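PDB 5M1T: MucR Phosphodiesterase from Pseudomonas aeruginosa, which belongs to the EAL-domain family, with a TIM-barrel-like fold, and holds magnesium ions and the ligand C2E in one pocket. Local coordinates for residues S204-R210 / L238-G244; L46-Y50 / W99-A104; L173-S177 / K199-A203. All blocks are in the same frame, centred on the assembly; numbering follows the deposited sequence.

Contact 1 (S204-R210 / L238-G244). With MG (magnesium ion), chain E; C2E (9,9'-[(2R,3R,3aS,5S,7aR,9R,10R,10aS,12S,14aR)-3,5,10,12-tetrahydroxy-5,12-dioxidooctahydro-2H,7H-difuro[3,2-d:3',2'-j][1,3,7,9,2,8]tetraoxadiphosphacyclododecine-2,9-diyl]bis(2-amino-1,9-dihydro-6H-purin-6-one)), chain C.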
loop_
_atom_site.group_PDB
_atom_site.type_symbol
_atom_site.label_atom_id
_atom_site.label_comp_id
_atom_site.label_asym_id
_atom_site.label_seq_id
_atom_site.Cartn_x
_atom_site.Cartn_y
_atom_site.Cartn_z
ATOM N N SER A 204 -7.858 -9.904 15.006
ATOM C CA SER A 204 -8.866 -10.394 15.911
ATOM C C SER A 204 -9.221 -11.803 15.574
ATOM O O SER A 204 -9.718 -12.511 16.406
ATOM C CB SER A 204 -10.131 -9.547 15.771
ATOM O OG SER A 204 -10.001 -8.418 16.583
ATOM N N GLU A 205 -8.999 -12.196 14.320
ATOM C CA GLU A 205 -9.330 -13.559 13.884
ATOM C C GLU A 205 -8.402 -14.079 12.780
ATOM O O GLU A 205 -7.859 -13.305 11.992
ATOM C CB GLU A 205 -10.802 -13.647 13.445
ATOM C CG GLU A 205 -11.113 -12.913 12.186
ATOM C CD GLU A 205 -12.536 -13.121 11.629
ATOM O OE1 GLU A 205 -13.540 -13.215 12.406
ATOM O OE2 GLU A 205 -12.632 -13.154 10.365
ATOM N N LEU A 206 -8.204 -15.396 12.778
ATOM C CA LEU A 206 -7.631 -16.074 11.649
ATOM C C LEU A 206 -8.709 -16.880 10.959
ATOM O O LEU A 206 -9.568 -17.473 11.627
ATOM C CB LEU A 206 -6.505 -16.992 12.068
ATOM C CG LEU A 206 -5.436 -16.465 13.013
ATOM C CD1 LEU A 206 -4.510 -17.623 13.294
ATOM C CD2 LEU A 206 -4.665 -15.282 12.425
ATOM N N LYS A 207 -8.627 -16.917 9.621
ATOM C CA LYS A 207 -9.542 -17.731 8.799
ATOM C C LYS A 207 -8.772 -18.866 8.126
ATOM O O LYS A 207 -7.993 -18.642 7.196
ATOM C CB LYS A 207 -10.250 -16.905 7.738
ATOM C CG LYS A 207 -10.866 -15.642 8.283
ATOM C CD LYS A 207 -11.809 -14.994 7.296
ATOM C CE LYS A 207 -13.227 -15.532 7.409
ATOM N NZ LYS A 207 -14.046 -15.109 6.198
ATOM N N ILE A 208 -9.035 -20.090 8.566
ATOM C CA ILE A 208 -8.364 -21.231 7.983
ATOM C C ILE A 208 -8.732 -21.375 6.507
ATOM O O ILE A 208 -9.933 -21.357 6.168
ATOM C CB ILE A 208 -8.734 -22.547 8.682
ATOM C CG1 ILE A 208 -8.431 -22.475 10.180
ATOM C CG2 ILE A 208 -7.954 -23.665 8.034
ATOM C CD1 ILE A 208 -9.173 -23.514 10.979
ATOM N N ASP A 209 -7.730 -21.545 5.638
ATOM C CA ASP A 209 -8.028 -21.580 4.206
ATOM C C ASP A 209 -8.864 -22.802 3.880
ATOM O O ASP A 209 -8.606 -23.899 4.411
ATOM C CB ASP A 209 -6.787 -21.620 3.354
ATOM C CG ASP A 209 -7.118 -21.542 1.867
ATOM O OD1 ASP A 209 -7.649 -20.508 1.421
ATOM O OD2 ASP A 209 -6.901 -22.541 1.152
ATOM N N ARG A 210 -9.858 -22.610 3.018
ATOM C CA ARG A 210 -10.771 -23.674 2.645
ATOM C C ARG A 210 -10.064 -24.874 2.074
ATOM O O ARG A 210 -10.587 -25.969 2.167
ATOM C CB ARG A 210 -11.810 -23.198 1.637
ATOM C CG ARG A 210 -11.265 -22.737 0.286
ATOM C CD ARG A 210 -12.446 -22.327 -0.602
ATOM N NE ARG A 210 -12.182 -21.607 -1.848
ATOM C CZ ARG A 210 -11.549 -20.425 -1.970
ATOM N NH1 ARG A 210 -10.950 -19.810 -0.924
ATOM N NH2 ARG A 210 -11.473 -19.858 -3.188
ATOM N N LEU A 238 -6.867 -15.276 19.315
ATOM C CA LEU A 238 -7.538 -14.906 18.103
ATOM C C LEU A 238 -8.696 -15.883 17.876
ATOM O O LEU A 238 -8.537 -17.111 18.045
ATOM C CB LEU A 238 -6.556 -14.957 16.930
ATOM C CG LEU A 238 -5.351 -14.047 17.068
ATOM C CD1 LEU A 238 -4.282 -14.420 16.063
ATOM C CD2 LEU A 238 -5.727 -12.575 16.940
ATOM N N LYS A 239 -9.852 -15.346 17.514
ATOM C CA LYS A 239 -10.941 -16.189 17.083
ATOM C C LYS A 239 -10.512 -16.941 15.820
ATOM O O LYS A 239 -9.821 -16.379 14.956
ATOM C CB LYS A 239 -12.193 -15.351 16.767
ATOM C CG LYS A 239 -12.793 -14.594 17.938
ATOM C CD LYS A 239 -13.185 -15.551 19.044
ATOM C CE LYS A 239 -14.211 -14.958 20.014
ATOM N NZ LYS A 239 -14.219 -15.793 21.269
ATOM N N ILE A 240 -10.955 -18.188 15.704
ATOM C CA ILE A 240 -10.710 -18.982 14.505
ATOM C C ILE A 240 -11.997 -19.235 13.677
ATOM O O ILE A 240 -13.018 -19.677 14.212
ATOM C CB ILE A 240 -10.089 -20.337 14.889
ATOM C CG1 ILE A 240 -8.775 -20.111 15.611
ATOM C CG2 ILE A 240 -9.846 -21.196 13.661
ATOM C CD1 ILE A 240 -7.780 -19.310 14.802
ATOM N N VAL A 241 -11.935 -18.934 12.382
ATOM C CA VAL A 241 -13.030 -19.215 11.485
ATOM C C VAL A 241 -12.600 -20.340 10.565
ATOM O O VAL A 241 -11.535 -20.251 9.894
ATOM C CB VAL A 241 -13.383 -17.985 10.620
ATOM C CG1 VAL A 241 -14.604 -18.275 9.755
ATOM C CG2 VAL A 241 -13.655 -16.758 11.466
ATOM N N ALA A 242 -13.416 -21.385 10.491
ATOM C CA ALA A 242 -13.173 -22.419 9.492
ATOM C C ALA A 242 -13.998 -22.085 8.275
ATOM O O ALA A 242 -15.193 -21.844 8.383
ATOM C CB ALA A 242 -13.529 -23.796 9.996
ATOM N N GLU A 243 -13.364 -22.099 7.120
ATOM C CA GLU A 243 -13.991 -21.689 5.862
ATOM C C GLU A 243 -14.050 -22.883 4.905
ATOM O O GLU A 243 -13.179 -23.725 4.917
ATOM C CB GLU A 243 -13.204 -20.480 5.313
ATOM C CG GLU A 243 -13.295 -20.219 3.845
ATOM C CD GLU A 243 -12.284 -19.160 3.404
ATOM O OE1 GLU A 243 -11.281 -19.524 2.688
ATOM O OE2 GLU A 243 -12.488 -17.995 3.818
ATOM N N GLY A 244 -15.104 -22.983 4.102
ATOM C CA GLY A 244 -15.251 -24.082 3.156
ATOM C C GLY A 244 -15.950 -25.312 3.732
ATOM O O GLY A 244 -15.770 -26.415 3.223
HETATM MG MG MG E . -10.334 -17.218 2.792
HETATM P P1 C2E C . -11.936 -15.728 -0.004
HETATM O O2P C2E C . -11.685 -14.440 0.730
HETATM O O1P C2E C . -11.211 -16.938 0.547
HETATM O "O5'" C2E C . -13.511 -15.979 0.014
HETATM C "C5'" C2E C . -14.038 -17.263 0.265
HETATM C "C4'" C2E C . -14.269 -18.019 -1.024
HETATM O "O4'" C2E C . -14.618 -19.376 -0.694
HETATM C "C3'" C2E C . -15.435 -17.463 -1.824
HETATM O "O3'" C2E C . -15.174 -17.665 -3.213
HETATM C "C2'" C2E C . -16.607 -18.328 -1.415
HETATM O "O2'" C2E C . -17.634 -18.392 -2.406
HETATM C "C1'" C2E C . -15.894 -19.665 -1.270
HETATM N N9 C2E C . -16.590 -20.621 -0.410
HETATM C C8 C2E C . -17.201 -20.366 0.758
HETATM N N7 C2E C . -17.723 -21.504 1.267
HETATM C C5 C2E C . -17.429 -22.500 0.420
HETATM C C6 C2E C . -17.679 -23.944 0.361
HETATM O O6 C2E C . -18.305 -24.508 1.286
HETATM N N1 C2E C . -17.203 -24.609 -0.704
HETATM C C2 C2E C . -16.524 -23.997 -1.701
HETATM N N2 C2E C . -16.075 -24.720 -2.752
HETATM N N3 C2E C . -16.253 -22.680 -1.701
HETATM C C4 C2E C . -16.685 -21.907 -0.687
HETATM P P11 C2E C . -15.403 -16.476 -4.270
HETATM O O21 C2E C . -16.697 -15.760 -3.917
HETATM O O11 C2E C . -15.490 -17.064 -5.638
HETATM O O5A C2E C . -14.174 -15.466 -4.110
HETATM C C5A C2E C . -12.850 -15.956 -4.346
HETATM C C4A C2E C . -11.838 -14.953 -3.837
HETATM O O4A C2E C . -12.017 -13.691 -4.472
HETATM C C3A C2E C . -12.010 -14.636 -2.375
HETATM O O3A C2E C . -11.437 -15.621 -1.533
HETATM C C2A C2E C . -11.330 -13.297 -2.247
HETATM O O2A C2E C . -9.918 -13.433 -2.173
HETATM C C1A C2E C . -11.661 -12.641 -3.565
HETATM N N91 C2E C . -12.777 -11.667 -3.392
HETATM C C81 C2E C . -14.107 -11.893 -3.395
HETATM N N71 C2E C . -14.793 -10.728 -3.240
HETATM C C51 C2E C . -13.876 -9.751 -3.136
HETATM C C61 C2E C . -13.891 -8.290 -2.947
HETATM O O61 C2E C . -14.976 -7.680 -2.829
HETATM N N11 C2E C . -12.710 -7.650 -2.893
HETATM C C21 C2E C . -11.535 -8.309 -3.000
HETATM N N21 C2E C . -10.384 -7.618 -2.938
HETATM N N31 C2E C . -11.439 -9.644 -3.172
HETATM C C41 C2E C . -12.563 -10.380 -3.232
HETATM O O HOH W 1 -9.530 -18.842 1.521
#

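Contact 2 (L46-Y50 / W99-A104)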
loop_
_atom_site.group_PDB
_atom_site.type_symbol
_atom_site.label_atom_id
_atom_site.label_comp_id
_atom_site.label_asym_id
_atom_site.label_seq_id
_atom_site.Cartn_x
_atom_site.Cartn_y
_atom_site.Cartn_z
ATOM N N LEU A 46 -22.005 -5.206 -11.424
ATOM C CA LEU A 46 -21.350 -5.708 -10.212
ATOM C C LEU A 46 -22.280 -5.705 -9.015
ATOM O O LEU A 46 -22.922 -4.699 -8.710
ATOM C CB LEU A 46 -20.051 -4.951 -9.896
ATOM C CG LEU A 46 -18.911 -5.062 -10.903
ATOM C CD1 LEU A 46 -17.613 -4.447 -10.362
ATOM C CD2 LEU A 46 -18.678 -6.499 -11.329
ATOM N N VAL A 47 -22.341 -6.850 -8.325
ATOM C CA VAL A 47 -23.218 -7.027 -7.168
ATOM C C VAL A 47 -22.486 -7.710 -6.022
ATOM O O VAL A 47 -21.544 -8.469 -6.255
ATOM C CB VAL A 47 -24.455 -7.872 -7.544
ATOM C CG1 VAL A 47 -25.249 -7.182 -8.624
ATOM C CG2 VAL A 47 -24.057 -9.266 -8.016
ATOM N N LEU A 48 -22.916 -7.474 -4.788
ATOM C CA LEU A 48 -22.376 -8.215 -3.651
ATOM C C LEU A 48 -23.260 -9.367 -3.252
ATOM O O LEU A 48 -24.480 -9.220 -3.112
ATOM C CB LEU A 48 -22.182 -7.328 -2.437
ATOM C CG LEU A 48 -21.034 -6.361 -2.477
ATOM C CD1 LEU A 48 -20.918 -5.667 -1.122
ATOM C CD2 LEU A 48 -19.745 -7.092 -2.793
ATOM N N HIS A 49 -22.626 -10.521 -3.057
ATOM C CA HIS A 49 -23.266 -11.612 -2.346
ATOM C C HIS A 49 -22.628 -11.689 -0.962
ATOM O O HIS A 49 -21.521 -11.195 -0.738
ATOM C CB HIS A 49 -23.117 -12.903 -3.124
ATOM C CG HIS A 49 -23.994 -12.961 -4.336
ATOM N ND1 HIS A 49 -24.301 -14.137 -4.989
ATOM C CD2 HIS A 49 -24.646 -11.981 -5.005
ATOM C CE1 HIS A 49 -25.073 -13.875 -6.027
ATOM N NE2 HIS A 49 -25.305 -12.574 -6.054
ATOM N N TYR A 50 -23.357 -12.267 -0.027
ATOM C CA TYR A 50 -22.971 -12.281 1.351
ATOM C C TYR A 50 -23.042 -13.712 1.816
ATOM O O TYR A 50 -24.038 -14.396 1.563
ATOM C CB TYR A 50 -23.918 -11.393 2.170
ATOM C CG TYR A 50 -23.930 -9.958 1.685
ATOM C CD1 TYR A 50 -22.979 -9.067 2.100
ATOM C CD2 TYR A 50 -24.879 -9.518 0.799
ATOM C CE1 TYR A 50 -22.953 -7.760 1.634
ATOM C CE2 TYR A 50 -24.868 -8.211 0.320
ATOM C CZ TYR A 50 -23.906 -7.335 0.736
ATOM O OH TYR A 50 -23.926 -6.037 0.275
ATOM N N TRP A 99 -16.477 0.810 -4.423
ATOM C CA TRP A 99 -17.882 0.475 -4.583
ATOM C C TRP A 99 -18.269 -0.667 -3.630
ATOM O O TRP A 99 -19.294 -0.623 -2.965
ATOM C CB TRP A 99 -18.216 0.114 -6.029
ATOM C CG TRP A 99 -19.641 -0.258 -6.121
ATOM C CD1 TRP A 99 -20.684 0.587 -6.225
ATOM C CD2 TRP A 99 -20.190 -1.571 -6.009
ATOM N NE1 TRP A 99 -21.855 -0.109 -6.215
ATOM C CE2 TRP A 99 -21.584 -1.441 -6.101
ATOM C CE3 TRP A 99 -19.636 -2.842 -5.871
ATOM C CZ2 TRP A 99 -22.447 -2.535 -6.043
ATOM C CZ3 TRP A 99 -20.477 -3.930 -5.813
ATOM C CH2 TRP A 99 -21.874 -3.773 -5.888
ATOM N N VAL A 100 -17.413 -1.669 -3.538
ATOM C CA VAL A 100 -17.645 -2.781 -2.605
ATOM C C VAL A 100 -17.764 -2.305 -1.156
ATOM O O VAL A 100 -18.722 -2.639 -0.459
ATOM C CB VAL A 100 -16.525 -3.824 -2.732
ATOM C CG1 VAL A 100 -16.479 -4.725 -1.516
ATOM C CG2 VAL A 100 -16.709 -4.632 -4.005
ATOM N N LEU A 101 -16.805 -1.512 -0.707
ATOM C CA LEU A 101 -16.803 -0.986 0.654
ATOM C C LEU A 101 -18.048 -0.135 0.946
ATOM O O LEU A 101 -18.671 -0.295 1.988
ATOM C CB LEU A 101 -15.542 -0.152 0.874
ATOM C CG LEU A 101 -15.272 0.412 2.271
ATOM C CD1 LEU A 101 -15.264 -0.644 3.363
ATOM C CD2 LEU A 101 -13.937 1.124 2.203
ATOM N N ASP A 102 -18.388 0.763 0.022
ATOM C CA ASP A 102 -19.598 1.593 0.132
ATOM C C ASP A 102 -20.883 0.767 0.304
ATOM O O ASP A 102 -21.611 0.969 1.234
ATOM C CB ASP A 102 -19.768 2.442 -1.123
ATOM C CG ASP A 102 -20.966 3.340 -1.048
ATOM O OD1 ASP A 102 -20.986 4.211 -0.152
ATOM O OD2 ASP A 102 -21.902 3.171 -1.862
ATOM N N GLU A 103 -21.116 -0.160 -0.613
ATOM C CA GLU A 103 -22.295 -1.023 -0.606
ATOM C C GLU A 103 -22.344 -1.945 0.611
ATOM O O GLU A 103 -23.414 -2.252 1.118
ATOM C CB GLU A 103 -22.316 -1.877 -1.891
ATOM C CG GLU A 103 -23.424 -2.905 -1.961
ATOM C CD GLU A 103 -24.817 -2.319 -2.213
ATOM O OE1 GLU A 103 -24.976 -1.090 -2.378
ATOM O OE2 GLU A 103 -25.775 -3.109 -2.226
ATOM N N ALA A 104 -21.189 -2.413 1.064
ATOM C CA ALA A 104 -21.136 -3.263 2.245
ATOM C C ALA A 104 -21.513 -2.434 3.473
ATOM O O ALA A 104 -22.208 -2.888 4.378
ATOM C CB ALA A 104 -19.739 -3.833 2.407
HETATM O O HOH W 2 -24.802 -5.337 -4.556
HETATM O O HOH W 3 -26.289 -5.421 -0.919
#

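Contact 3 (L173-S177 / K199-A203)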
loop_
_atom_site.group_PDB
_atom_site.type_symbol
_atom_site.label_atom_id
_atom_site.label_comp_id
_atom_site.label_asym_id
_atom_site.label_seq_id
_atom_site.Cartn_x
_atom_site.Cartn_y
_atom_site.Cartn_z
ATOM N N LEU A 173 -2.394 -1.641 9.899
ATOM C CA LEU A 173 -3.405 -2.325 10.693
ATOM C C LEU A 173 -3.634 -1.657 12.072
ATOM O O LEU A 173 -4.763 -1.599 12.541
ATOM C CB LEU A 173 -3.067 -3.815 10.834
ATOM C CG LEU A 173 -3.127 -4.623 9.546
ATOM C CD1 LEU A 173 -2.641 -6.037 9.777
ATOM C CD2 LEU A 173 -4.510 -4.670 8.943
ATOM N N GLU A 174 -2.577 -1.152 12.699
ATOM C CA GLU A 174 -2.728 -0.414 13.947
ATOM C C GLU A 174 -3.669 0.791 13.780
ATOM O O GLU A 174 -4.547 1.003 14.608
ATOM C CB GLU A 174 -1.369 0.057 14.513
ATOM C CG GLU A 174 -0.510 -1.020 15.190
ATOM C CD GLU A 174 -1.194 -1.743 16.360
ATOM O OE1 GLU A 174 -2.335 -1.364 16.746
ATOM O OE2 GLU A 174 -0.597 -2.728 16.900
ATOM N N GLN A 175 -3.506 1.561 12.706
ATOM C CA GLN A 175 -4.425 2.664 12.448
ATOM C C GLN A 175 -5.872 2.166 12.361
ATOM O O GLN A 175 -6.739 2.669 13.059
ATOM C CB GLN A 175 -4.094 3.383 11.145
ATOM C CG GLN A 175 -2.871 4.268 11.189
ATOM C CD GLN A 175 -2.571 4.832 9.823
ATOM O OE1 GLN A 175 -1.811 4.251 9.054
ATOM N NE2 GLN A 175 -3.213 5.936 9.489
ATOM N N LEU A 176 -6.108 1.170 11.503
ATOM C CA LEU A 176 -7.435 0.604 11.323
ATOM C C LEU A 176 -8.035 0.085 12.637
ATOM O O LEU A 176 -9.215 0.297 12.916
ATOM C CB LEU A 176 -7.385 -0.516 10.303
ATOM C CG LEU A 176 -7.053 -0.105 8.874
ATOM C CD1 LEU A 176 -6.789 -1.321 8.006
ATOM C CD2 LEU A 176 -8.173 0.706 8.264
ATOM N N SER A 177 -7.216 -0.553 13.462
ATOM C CA SER A 177 -7.667 -1.132 14.732
ATOM C C SER A 177 -7.982 -0.051 15.782
ATOM O O SER A 177 -8.892 -0.197 16.577
ATOM C CB SER A 177 -6.588 -2.076 15.266
ATOM O OG SER A 177 -6.986 -2.585 16.492
ATOM N N LYS A 199 1.788 -12.227 16.585
ATOM C CA LYS A 199 1.331 -11.765 17.901
ATOM C C LYS A 199 1.216 -10.216 17.932
ATOM O O LYS A 199 0.276 -9.656 18.507
ATOM C CB LYS A 199 2.286 -12.312 18.980
ATOM C CG LYS A 199 2.020 -11.897 20.416
ATOM C CD LYS A 199 0.624 -12.281 20.866
ATOM C CE LYS A 199 0.213 -11.489 22.110
ATOM N NZ LYS A 199 -1.249 -11.627 22.337
ATOM N N ARG A 200 2.147 -9.529 17.286
ATOM C CA ARG A 200 2.143 -8.072 17.297
ATOM C C ARG A 200 1.007 -7.445 16.516
ATOM O O ARG A 200 0.563 -6.391 16.889
ATOM C CB ARG A 200 3.462 -7.510 16.755
ATOM C CG ARG A 200 4.564 -7.557 17.787
ATOM C CD ARG A 200 5.630 -6.502 17.566
ATOM N NE ARG A 200 6.824 -6.884 18.338
ATOM C CZ ARG A 200 8.085 -6.629 17.986
ATOM N NH1 ARG A 200 8.365 -5.979 16.843
ATOM N NH2 ARG A 200 9.065 -7.049 18.791
ATOM N N LEU A 201 0.572 -8.080 15.436
ATOM C CA LEU A 201 -0.512 -7.550 14.637
ATOM C C LEU A 201 -1.808 -7.507 15.453
ATOM O O LEU A 201 -2.117 -8.433 16.192
ATOM C CB LEU A 201 -0.714 -8.376 13.350
ATOM C CG LEU A 201 0.430 -8.392 12.330
ATOM C CD1 LEU A 201 0.106 -9.293 11.151
ATOM C CD2 LEU A 201 0.779 -7.006 11.830
ATOM N N PRO A 202 -2.574 -6.423 15.317
ATOM C CA PRO A 202 -3.858 -6.281 16.033
ATOM C C PRO A 202 -4.986 -6.985 15.285
ATOM O O PRO A 202 -6.044 -6.391 15.032
ATOM C CB PRO A 202 -4.091 -4.762 16.051
ATOM C CG PRO A 202 -3.403 -4.279 14.818
ATOM C CD PRO A 202 -2.277 -5.247 14.486
ATOM N N ALA A 203 -4.739 -8.242 14.914
ATOM C CA ALA A 203 -5.739 -9.056 14.300
ATOM C C ALA A 203 -6.654 -9.538 15.389
ATOM O O ALA A 203 -6.289 -9.559 16.536
ATOM C CB ALA A 203 -5.101 -10.236 13.587
#

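Contact 1 (S204-R210 / L238-G244)
Val241 overlaps two charged side chains of the neighbouring strand: its CG2 lies 3.7 Å from Glu205 OE1, while CG1 runs alongside the aliphatic part of Lys207 at CE, the two chains pointing the same way. Both polar ends are engaged beyond the strand pair, Glu205 by Lys53 and Ser184, Lys207 by Glu156 and Glu65. Parallel strands 205-208 and 239-243 are joined by backbone bonds such as Val241 N to Leu206 O (2.9 Å) and Ile208 N to Val241 O (2.8 Å). On the other face Ile240 spreads its branches, CG2 3.6 Å from Ile208 CD1 and CD1 3.8 Å from Leu206 CB. Past these apolar contacts, Glu243 stretches out in an extended chain and chelates a magnesium ion, OE1 and OE2 each 2.5 Å from the metal. Asp186, Asp187, a water and C2E O1P complete the site. C2E O4' lies over one guanidinium face of Arg210, offset toward the rim, and Arg210 NH1 comes 3.2 Å from C2E O1P. The magnesium ion and Arg210, brought together just past the strand ends, probably offset the phosphate's negative charge and polarise its P-O bond.

Contact 2 (L46-Y50 / W99-A104)
Trp99 brings the far corner of its indole against strand 46-50, with CH2 3.1 Å from Leu46 O. Its CG is anti to the backbone N (chi1 178°), which sends the ring away from the helix toward the strand. Together with Leu48, whose CG packs 4.2 Å from Trp99 CZ3, it makes the tight part of the contact. Leu48 CD1 rests on the turn from Val100 to Ala104, 3.8 Å from both Val100 O and Glu103 CG and near Ala104 CB, while Leu48 CD2 meets Val100 CG2 at 4.1 Å. Toward the Glu103 carboxylate and the Tyr50 hydroxyl the packing gives way to water. One water accepts from Leu48 N at 2.9 Å and gives only a weak bond to Glu103 OE2. A second, in the plane of the Tyr50 ring, accepts from Tyr50 OH at 2.7 Å and donates to Glu103 OE2, also at 2.7 Å. That carboxylate also forms a salt bridge with Arg106, within the same helix. Helix 93-113 crosses strand 46-55, the short segments being inclined at 53°. Val100 and Ala104 also rest on strand 120-124, and Val100 touches Leu68 of strand 61-72 and C2E; Leu101 turns instead to helix 135-145, and the Tyr50 ring packs edge-to-face with Trp111.

Contact 3 (L173-S177 / K199-A203)
Arg200 enters the contact through its backbone, its carbonyl O lying 3.8 Å from Glu174 OE2, while the end of its long side chain leads away from helix 166-178. Next comes Leu201, where the chain leaves helical geometry. Its CD2 meets Leu173 CD1 at 4.1 Å, the two leucines crossing at a slant on the buried side of the contact. Pro202 then has the largest share of the buried surface. Its ring is set against residues 173-177 of the helix, where CG touches Leu173, Glu174 and Ser177, with CD added toward Leu173 and CB toward Ser177. Pro202 CD lies 4.0 Å from Leu173 CB, and Pro202 CG comes within 3.8 Å of Leu173 O, a carbonyl already engaged by Ser177 N in the helix. Pro202 CG also lies 3.7 Å from Glu174 OE1. The glutamate reaches there because its chain bends at chi2 (-57°), bringing the carboxylate against the proline at the exposed rim. One turn on from Leu173, a Ser177 chi1 of 178° swings OG beside the carbonyl carbon, 3.6 Å from Pro202 CB. The proline is therefore bordered by an apolar side chain, a carboxylate and a hydroxyl, all meeting its carbons by van der Waals contact. Pro202 is also the centre of an inverse gamma turn, closed by a weak bond from Ala203 N to Leu201 O. This tight turn redirects the chain after helix 195-200, and Ala203 turns away from helix 166-178 to touch Ile185. The contact thus joins helix 166-178 to the connection running from helix 195-200 into strand 205-208. Beneath it, Leu173 and Leu176 rest on Ile183 of strand 182-188, and on the flank Gln175 and Leu176 touch Val136 of helix 135-145.

In the fold
Along the chain contact 2 closes first, contact 3 follows, and contact 1 comes last; all lie within the EAL domain. Contacts 1 and 2 reach the same curved sheet on opposite sides of the chain's centre, their centres about 22 Å apart, and C2E touches both, through Arg210, Glu243 and Gly244 in one and Val100 in the other. Contact 3 lies farther out, its centre about 17 Å from that of contact 1 and 24 Å from that of contact 2. It adjoins contact 1 directly: Ala203 leads into strand 205-208, and Ala203 O packs against Leu238 CD2 at 3.1 Å. The outer helix-to-loop contact thus adjoins the strand pair whose far end carries the magnesium ligand Glu243.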